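Aeromonas extracellular serine protease (Aeromonas sobria, PDB 3WQB) cleaves peptide bonds after paired basic residues, one of them lysine, as a secreted calcium-binding serine protease of the furin subfamily and a probable virulence factor. Local coordinates at residues A[473-483]-A[526-536]; A[197-205]-A[250-258]. The protein carries 1 engineered substitution. All coordinates share one frame; numbering follows the deposited sequence.

Interaction 1: A[473-483]-A[526-536]; sequences EAVQVMVSLDH and KGLRDMRMLSN
Asp482 OD1 is gripped by both terminal nitrogens of Arg529, NH2 at 2.7 Å and NH1 at 2.9 Å. The guanidinium meets it end-on and with the oxygen close to its plane; NH2 takes the syn lone pair, whereas NH1 lies nearly on the line of the C-O bond. The other carboxylate oxygen, OD2, forms a salt bridge with Lys526 NZ at 3.1 Å, the ammonium standing above the carboxylate plane. A bend at chi2 (-60°) brings the Arg529 chain back toward the strand 474-482, and its NH1 also donates to Leu528 O, on the opposite face of that carbonyl from Leu481 N.

Between these charges and the far end, the two strands pair antiparallel. Val475, Val477 and Val479 form hydrogen-bonded pairs with Ser535, Met533 and Met531. At Asp530 and Met531, which both face Val479, a G1 bulge shifts the register by one, and Leu481 then pairs with Leu528. Within the bulge, Asp530 N donates to Ser480 OG at 3.0 Å, and a water joins that hydroxyl to Asp530 OD1.

On the face carrying the valines, Met533 bends at chi3 (-76°) so that CE presses tightly on Val479 CG2, 3.4 Å away. Leu481 and Leu528 lie side by side nearby, while Leu493 and Leu549, from strands 489-494 and 545-553 of the other sheet, pack against this face. The other face holds the Gln476 amide and Arg532 guanidinium, their planes only 12° apart; Gln476 NE2 donates to Ser251 O, and Arg532 is held by Pro248 O, Ser251 OG and Asp197.

This long-range antiparallel pairing within the P-domain thus has a largely apolar face turned into the beta sandwich and a mixed face whose Gln476 and Arg532 reach the protease domain. Asp482, held through both oxygens, ties the strand end to 526-529 just before His483, which bonds to the calcium ligand Asp553.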
# COMPACT_ATOMS: atom_id res chain seq x y z
N GLU A 473 18.73 -4.48 -3.45
CA GLU A 473 17.73 -3.42 -3.41
C GLU A 473 16.67 -3.80 -2.39
O GLU A 473 16.46 -3.08 -1.41
CB GLU A 473 17.14 -3.15 -4.80
CG GLU A 473 18.17 -2.53 -5.76
CD GLU A 473 17.82 -2.69 -7.22
OE1 GLU A 473 16.64 -2.50 -7.61
OE2 GLU A 473 18.74 -2.99 -8.01
N ALA A 474 16.01 -4.94 -2.59
CA ALA A 474 15.01 -5.40 -1.65
C ALA A 474 15.15 -6.89 -1.46
O ALA A 474 15.76 -7.58 -2.30
CB ALA A 474 13.60 -5.05 -2.14
N VAL A 475 14.63 -7.38 -0.35
CA VAL A 475 14.51 -8.82 -0.13
C VAL A 475 13.07 -9.20 0.15
O VAL A 475 12.35 -8.49 0.87
CB VAL A 475 15.44 -9.36 1.01
CG1 VAL A 475 16.90 -9.14 0.67
CG2 VAL A 475 15.12 -8.72 2.35
N GLN A 476 12.65 -10.32 -0.44
CA GLN A 476 11.37 -10.93 -0.14
C GLN A 476 11.59 -12.22 0.59
O GLN A 476 12.56 -12.95 0.32
CB GLN A 476 10.58 -11.21 -1.42
CG GLN A 476 10.16 -9.96 -2.18
CD GLN A 476 9.63 -10.29 -3.55
OE1 GLN A 476 10.25 -11.06 -4.29
NE2 GLN A 476 8.49 -9.70 -3.91
N VAL A 477 10.70 -12.50 1.53
CA VAL A 477 10.71 -13.73 2.30
C VAL A 477 9.30 -14.31 2.29
O VAL A 477 8.32 -13.58 2.42
CB VAL A 477 11.19 -13.47 3.76
CG1 VAL A 477 10.87 -14.61 4.70
CG2 VAL A 477 12.67 -13.19 3.80
N MET A 478 9.20 -15.63 2.11
CA MET A 478 7.94 -16.33 2.37
C MET A 478 8.16 -17.20 3.59
O MET A 478 9.23 -17.78 3.74
CB MET A 478 7.50 -17.17 1.18
CG MET A 478 7.05 -16.32 0.00
SD MET A 478 6.42 -17.33 -1.34
CE MET A 478 7.88 -18.23 -1.86
N VAL A 479 7.16 -17.26 4.46
CA VAL A 479 7.25 -18.07 5.70
C VAL A 479 6.05 -19.00 5.83
O VAL A 479 4.91 -18.61 5.56
CB VAL A 479 7.38 -17.19 6.98
CG1 VAL A 479 7.45 -18.07 8.24
CG2 VAL A 479 8.61 -16.31 6.91
N SER A 480 6.34 -20.23 6.23
CA SER A 480 5.32 -21.20 6.59
C SER A 480 5.63 -21.72 7.99
O SER A 480 6.75 -22.11 8.28
CB SER A 480 5.27 -22.36 5.59
OG SER A 480 4.90 -21.87 4.32
N LEU A 481 4.62 -21.68 8.86
CA LEU A 481 4.76 -22.14 10.23
C LEU A 481 3.39 -22.46 10.81
O LEU A 481 2.36 -21.99 10.31
CB LEU A 481 5.50 -21.10 11.10
CG LEU A 481 4.92 -19.70 11.28
CD1 LEU A 481 3.83 -19.69 12.35
CD2 LEU A 481 6.03 -18.73 11.67
N ASP A 482 3.39 -23.27 11.87
CA ASP A 482 2.19 -23.49 12.67
C ASP A 482 2.34 -22.80 14.01
O ASP A 482 3.39 -22.91 14.65
CB ASP A 482 1.96 -24.98 12.92
CG ASP A 482 1.54 -25.73 11.67
OD1 ASP A 482 1.05 -25.11 10.70
OD2 ASP A 482 1.70 -26.97 11.67
N HIS A 483 1.30 -22.10 14.43
CA HIS A 483 1.25 -21.46 15.74
C HIS A 483 -0.18 -21.05 16.04
O HIS A 483 -0.87 -20.49 15.18
CB HIS A 483 2.16 -20.23 15.80
CG HIS A 483 2.37 -19.70 17.18
ND1 HIS A 483 1.44 -18.91 17.82
CD2 HIS A 483 3.41 -19.83 18.03
CE1 HIS A 483 1.89 -18.59 19.02
NE2 HIS A 483 3.08 -19.13 19.17
N LYS A 526 -4.09 -22.49 10.69
CA LYS A 526 -3.12 -23.28 11.44
C LYS A 526 -1.88 -22.45 11.72
O LYS A 526 -1.14 -22.71 12.68
CB LYS A 526 -2.70 -24.50 10.63
CG LYS A 526 -3.74 -25.60 10.54
CD LYS A 526 -3.08 -26.91 10.13
CE LYS A 526 -2.12 -27.41 11.21
NZ LYS A 526 -0.98 -28.18 10.65
N GLY A 527 -1.65 -21.45 10.88
CA GLY A 527 -0.48 -20.61 10.97
C GLY A 527 -0.26 -19.87 9.67
O GLY A 527 -1.22 -19.43 9.03
N LEU A 528 0.99 -19.73 9.27
CA LEU A 528 1.35 -19.04 8.04
C LEU A 528 1.61 -20.07 6.96
O LEU A 528 2.21 -21.10 7.23
CB LEU A 528 2.61 -18.20 8.24
CG LEU A 528 2.61 -17.14 9.35
CD1 LEU A 528 3.91 -16.36 9.32
CD2 LEU A 528 1.41 -16.21 9.24
N ARG A 529 1.15 -19.77 5.75
CA ARG A 529 1.39 -20.62 4.59
C ARG A 529 1.87 -19.74 3.44
O ARG A 529 1.07 -19.02 2.83
CB ARG A 529 0.12 -21.39 4.19
CG ARG A 529 -0.33 -22.48 5.17
CD ARG A 529 0.74 -23.55 5.36
NE ARG A 529 0.33 -24.65 6.24
CZ ARG A 529 0.47 -24.66 7.56
NH1 ARG A 529 1.01 -23.62 8.19
NH2 ARG A 529 0.07 -25.71 8.26
N ASP A 530 3.18 -19.76 3.18
CA ASP A 530 3.80 -18.89 2.17
C ASP A 530 3.38 -17.43 2.33
O ASP A 530 3.06 -16.74 1.36
CB ASP A 530 3.49 -19.36 0.74
CG ASP A 530 4.14 -20.69 0.38
OD1 ASP A 530 5.16 -21.06 0.98
OD2 ASP A 530 3.62 -21.35 -0.55
N MET A 531 3.36 -16.95 3.57
CA MET A 531 3.07 -15.55 3.80
C MET A 531 4.29 -14.73 3.38
O MET A 531 5.40 -14.99 3.83
CB MET A 531 2.73 -15.25 5.25
CG MET A 531 2.33 -13.80 5.42
SD MET A 531 2.02 -13.30 7.09
CE MET A 531 2.57 -11.60 7.03
N ARG A 532 4.07 -13.75 2.51
CA ARG A 532 5.17 -12.98 1.94
C ARG A 532 5.38 -11.67 2.70
O ARG A 532 4.42 -11.00 3.11
CB ARG A 532 4.96 -12.71 0.45
CG ARG A 532 6.21 -12.22 -0.26
CD ARG A 532 5.99 -12.03 -1.74
NE ARG A 532 4.89 -11.10 -1.98
CZ ARG A 532 4.28 -10.93 -3.14
NH1 ARG A 532 4.65 -11.63 -4.20
NH2 ARG A 532 3.28 -10.05 -3.24
N MET A 533 6.66 -11.33 2.89
CA MET A 533 7.05 -10.07 3.49
C MET A 533 8.22 -9.49 2.70
O MET A 533 8.99 -10.24 2.08
CB MET A 533 7.45 -10.26 4.95
CG MET A 533 6.30 -10.72 5.84
SD MET A 533 6.83 -11.65 7.30
CE MET A 533 7.22 -13.22 6.55
N LEU A 534 8.35 -8.17 2.70
CA LEU A 534 9.47 -7.52 2.03
C LEU A 534 10.19 -6.59 3.01
O LEU A 534 9.56 -6.00 3.89
CB LEU A 534 8.97 -6.75 0.80
CG LEU A 534 10.04 -5.99 0.00
CD1 LEU A 534 9.77 -6.06 -1.48
CD2 LEU A 534 10.17 -4.52 0.44
N SER A 535 11.51 -6.48 2.86
CA SER A 535 12.25 -5.46 3.58
C SER A 535 13.09 -4.60 2.65
O SER A 535 13.76 -5.11 1.73
CB SER A 535 13.16 -6.07 4.64
OG SER A 535 13.94 -5.05 5.24
N ASN A 536 13.07 -3.30 2.92
CA ASN A 536 13.92 -2.33 2.24
C ASN A 536 15.19 -1.99 3.03
O ASN A 536 16.04 -1.22 2.55
CB ASN A 536 13.12 -1.05 1.99
CG ASN A 536 12.04 -1.24 0.95
OD1 ASN A 536 12.29 -1.82 -0.11
ND2 ASN A 536 10.83 -0.73 1.23
O HOH W 1 16.48 -4.43 1.38
O HOH W 2 14.36 -1.18 -1.65
O HOH W 3 6.92 -20.49 2.99

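Interaction 2: A[197-205]-A[250-258]; sequences DRLFEQQTL and NSNFWNLVV
The indole of Trp254 lies flat against the helix 197-205, with one face over the backbone of Glu201: CA sits 3.7 Å from the centroid of the six-membered ring and 14° off its normal, a CH-pi contact. The Glu201 side chain continues across the same ring. With CG anti to the backbone N and the chain extended beyond it, CG comes within 3.3 Å of Trp254 CZ2, and the carboxylate plane ends only 20° from that of the indole. One carboxylate oxygen, OE1, accepts from a water that in turn accepts from Trp254 NE1 at the ring edge; OE2 is held by Gln437.

Leu205 crosses the indole at about a right angle, its CD1 3.8 Å from Trp254 CH2, and Thr204 CB approaches CE3. Phe253 turns an edge, through CD2, to the rim of the opposite face of the indole.

Phe200 uses a different surface. Its CB packs on Trp254 CB at 3.5 Å, while its ring turns an edge to Asn255 OD1, 3.4 Å from CE2 and in the ring plane. The Asn255 amide stands steeply to that ring, and its oxygen accepts from Gln176.

Asn252 has two tasks. Its ND2 donates to Asp197 OD1 at 3.1 Å, nearly straight, but reaches the carboxylate from above its plane, the two groups being 61° apart. Its OD1 accepts from the backbone N of Asn255, an Asx motif that shapes the loop leading into the strand.

The contact joins a surface helix of the subtilisin domain to the loop before a strand of its parallel sheet. Its chemistry is mainly apolar, centred on the indole, while the amide-carboxylate bond and the bridging water give the Asn252 amide and the indole N-H of Trp254 polar partners.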
# COMPACT_ATOMS: atom_id res chain seq x y z
N ASP A 197 1.06 -9.22 -10.39
CA ASP A 197 2.50 -9.05 -10.18
C ASP A 197 3.27 -9.11 -11.50
O ASP A 197 4.18 -8.32 -11.72
CB ASP A 197 3.05 -10.10 -9.22
CG ASP A 197 2.73 -9.80 -7.76
OD1 ASP A 197 2.06 -8.78 -7.46
OD2 ASP A 197 3.15 -10.60 -6.90
N ARG A 198 2.87 -10.03 -12.38
CA ARG A 198 3.54 -10.16 -13.68
C ARG A 198 3.30 -8.91 -14.53
O ARG A 198 4.21 -8.43 -15.22
CB ARG A 198 3.06 -11.42 -14.40
CG ARG A 198 3.59 -12.70 -13.76
CD ARG A 198 2.88 -13.92 -14.29
NE ARG A 198 3.26 -15.12 -13.55
CZ ARG A 198 2.83 -16.35 -13.85
NH1 ARG A 198 2.01 -16.54 -14.87
NH2 ARG A 198 3.23 -17.37 -13.11
N LEU A 199 2.08 -8.38 -14.48
CA LEU A 199 1.77 -7.15 -15.19
C LEU A 199 2.62 -5.99 -14.66
O LEU A 199 3.18 -5.21 -15.43
CB LEU A 199 0.29 -6.81 -15.07
CG LEU A 199 -0.17 -5.48 -15.65
CD1 LEU A 199 0.06 -5.43 -17.16
CD2 LEU A 199 -1.62 -5.19 -15.29
N PHE A 200 2.68 -5.87 -13.33
CA PHE A 200 3.42 -4.77 -12.72
C PHE A 200 4.90 -4.87 -13.08
O PHE A 200 5.55 -3.85 -13.30
CB PHE A 200 3.28 -4.77 -11.19
CG PHE A 200 1.94 -4.29 -10.65
CD1 PHE A 200 0.72 -4.45 -11.32
CD2 PHE A 200 1.91 -3.72 -9.37
CE1 PHE A 200 -0.48 -4.02 -10.73
CE2 PHE A 200 0.72 -3.31 -8.78
CZ PHE A 200 -0.47 -3.47 -9.45
N GLU A 201 5.43 -6.10 -13.13
CA GLU A 201 6.83 -6.30 -13.51
C GLU A 201 7.06 -5.81 -14.93
O GLU A 201 8.02 -5.07 -15.19
CB GLU A 201 7.21 -7.78 -13.37
CG GLU A 201 8.62 -8.07 -13.90
CD GLU A 201 9.11 -9.47 -13.60
OE1 GLU A 201 8.39 -10.27 -12.96
OE2 GLU A 201 10.24 -9.78 -14.03
N GLN A 202 6.19 -6.20 -15.85
CA GLN A 202 6.36 -5.81 -17.25
C GLN A 202 6.25 -4.29 -17.42
O GLN A 202 7.00 -3.69 -18.19
CB GLN A 202 5.34 -6.53 -18.12
CG GLN A 202 5.66 -7.99 -18.27
CD GLN A 202 7.13 -8.24 -18.66
OE1 GLN A 202 7.66 -7.60 -19.58
NE2 GLN A 202 7.77 -9.19 -17.98
N GLN A 203 5.32 -3.69 -16.70
CA GLN A 203 5.09 -2.26 -16.77
C GLN A 203 6.21 -1.45 -16.12
O GLN A 203 6.52 -0.35 -16.57
CB GLN A 203 3.75 -1.92 -16.13
CG GLN A 203 2.56 -2.25 -17.04
CD GLN A 203 2.45 -1.27 -18.20
OE1 GLN A 203 2.91 -1.55 -19.31
NE2 GLN A 203 1.88 -0.11 -17.93
N THR A 204 6.80 -1.99 -15.06
CA THR A 204 7.89 -1.29 -14.37
C THR A 204 9.18 -1.33 -15.19
O THR A 204 9.87 -0.31 -15.33
CB THR A 204 8.15 -1.89 -12.97
OG1 THR A 204 6.98 -1.73 -12.16
CG2 THR A 204 9.32 -1.18 -12.29
N LEU A 205 9.51 -2.51 -15.73
CA LEU A 205 10.83 -2.72 -16.34
C LEU A 205 10.99 -2.35 -17.82
O LEU A 205 12.07 -2.49 -18.37
CB LEU A 205 11.31 -4.16 -16.08
CG LEU A 205 11.53 -4.49 -14.59
CD1 LEU A 205 12.00 -5.92 -14.43
CD2 LEU A 205 12.48 -3.51 -13.88
N ASN A 250 1.50 -5.61 -0.76
CA ASN A 250 2.49 -4.64 -0.32
C ASN A 250 3.91 -5.17 -0.28
O ASN A 250 4.83 -4.40 -0.02
CB ASN A 250 2.12 -4.08 1.06
CG ASN A 250 0.89 -3.21 1.03
OD1 ASN A 250 0.39 -2.83 -0.03
ND2 ASN A 250 0.38 -2.90 2.23
N SER A 251 4.09 -6.46 -0.53
CA SER A 251 5.43 -7.06 -0.56
C SER A 251 5.85 -7.52 -1.96
O SER A 251 6.79 -8.30 -2.09
CB SER A 251 5.53 -8.22 0.45
OG SER A 251 4.54 -9.20 0.17
N ASN A 252 5.17 -7.02 -2.99
CA ASN A 252 5.45 -7.48 -4.35
C ASN A 252 6.60 -6.79 -5.05
O ASN A 252 6.84 -7.07 -6.23
CB ASN A 252 4.19 -7.44 -5.23
CG ASN A 252 3.80 -6.04 -5.65
OD1 ASN A 252 4.37 -5.06 -5.18
ND2 ASN A 252 2.82 -5.95 -6.53
N PHE A 253 7.29 -5.90 -4.34
CA PHE A 253 8.43 -5.13 -4.87
C PHE A 253 8.04 -4.04 -5.87
O PHE A 253 8.51 -2.92 -5.75
CB PHE A 253 9.53 -6.03 -5.46
CG PHE A 253 10.68 -5.26 -6.03
CD1 PHE A 253 11.58 -4.60 -5.19
CD2 PHE A 253 10.88 -5.19 -7.42
CE1 PHE A 253 12.66 -3.91 -5.71
CE2 PHE A 253 11.95 -4.48 -7.95
CZ PHE A 253 12.85 -3.85 -7.09
N TRP A 254 7.19 -4.37 -6.84
CA TRP A 254 6.78 -3.40 -7.87
C TRP A 254 6.03 -2.23 -7.24
O TRP A 254 6.14 -1.10 -7.73
CB TRP A 254 5.94 -4.08 -8.96
CG TRP A 254 6.59 -5.37 -9.38
CD1 TRP A 254 6.11 -6.62 -9.17
CD2 TRP A 254 7.89 -5.52 -9.97
NE1 TRP A 254 7.01 -7.56 -9.64
CE2 TRP A 254 8.12 -6.91 -10.12
CE3 TRP A 254 8.88 -4.62 -10.40
CZ2 TRP A 254 9.30 -7.42 -10.69
CZ3 TRP A 254 10.06 -5.14 -10.98
CH2 TRP A 254 10.25 -6.52 -11.10
N ASN A 255 5.31 -2.48 -6.14
CA ASN A 255 4.68 -1.40 -5.40
C ASN A 255 5.69 -0.65 -4.56
O ASN A 255 6.43 -1.26 -3.78
CB ASN A 255 3.61 -1.97 -4.48
CG ASN A 255 2.32 -2.24 -5.18
OD1 ASN A 255 1.95 -1.52 -6.11
ND2 ASN A 255 1.60 -3.29 -4.75
N LEU A 256 5.73 0.67 -4.74
CA LEU A 256 6.44 1.56 -3.84
C LEU A 256 5.45 1.91 -2.73
O LEU A 256 4.50 2.67 -2.95
CB LEU A 256 6.91 2.81 -4.59
CG LEU A 256 7.93 3.73 -3.91
CD1 LEU A 256 8.50 4.74 -4.89
CD2 LEU A 256 7.31 4.45 -2.71
N VAL A 257 5.67 1.34 -1.54
CA VAL A 257 4.71 1.46 -0.44
C VAL A 257 5.05 2.66 0.44
O VAL A 257 6.21 2.85 0.82
CB VAL A 257 4.63 0.16 0.38
CG1 VAL A 257 3.55 0.27 1.44
CG2 VAL A 257 4.33 -1.04 -0.52
N VAL A 258 4.04 3.49 0.75
CA VAL A 258 4.29 4.74 1.48
C VAL A 258 3.49 4.87 2.75
O VAL A 258 2.30 4.51 2.80
CB VAL A 258 4.07 5.99 0.59
CG1 VAL A 258 4.99 5.97 -0.61
CG2 VAL A 258 2.63 6.12 0.15
O HOH W 4 7.09 -10.35 -10.44
O HOH W 5 6.84 0.23 -10.02

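Overall arrangement
Interaction 2 belongs to the subtilisin domain and interaction 1 to the P-domain, and the two meet where the domains pack together; their centres are about 17 Å apart. Ser251, in the loop of interaction 2, bridges them: its O lies 2.9 Å from Gln476 NE2 and its OG 2.9 Å from Arg532 NE, both probable hydrogen bonds. Asp197 reinforces the junction through a salt bridge from OD2 to Arg532 NH1, so that one carboxylate serves both contacts. At the far end of interaction 1, the His483 side chain lies about 4 Å from the calcium ion of the P-domain. Interaction 2 lies away from the annotated sites, including the predicted charge relay residues Asp78 and His115 and the engineered Ala336.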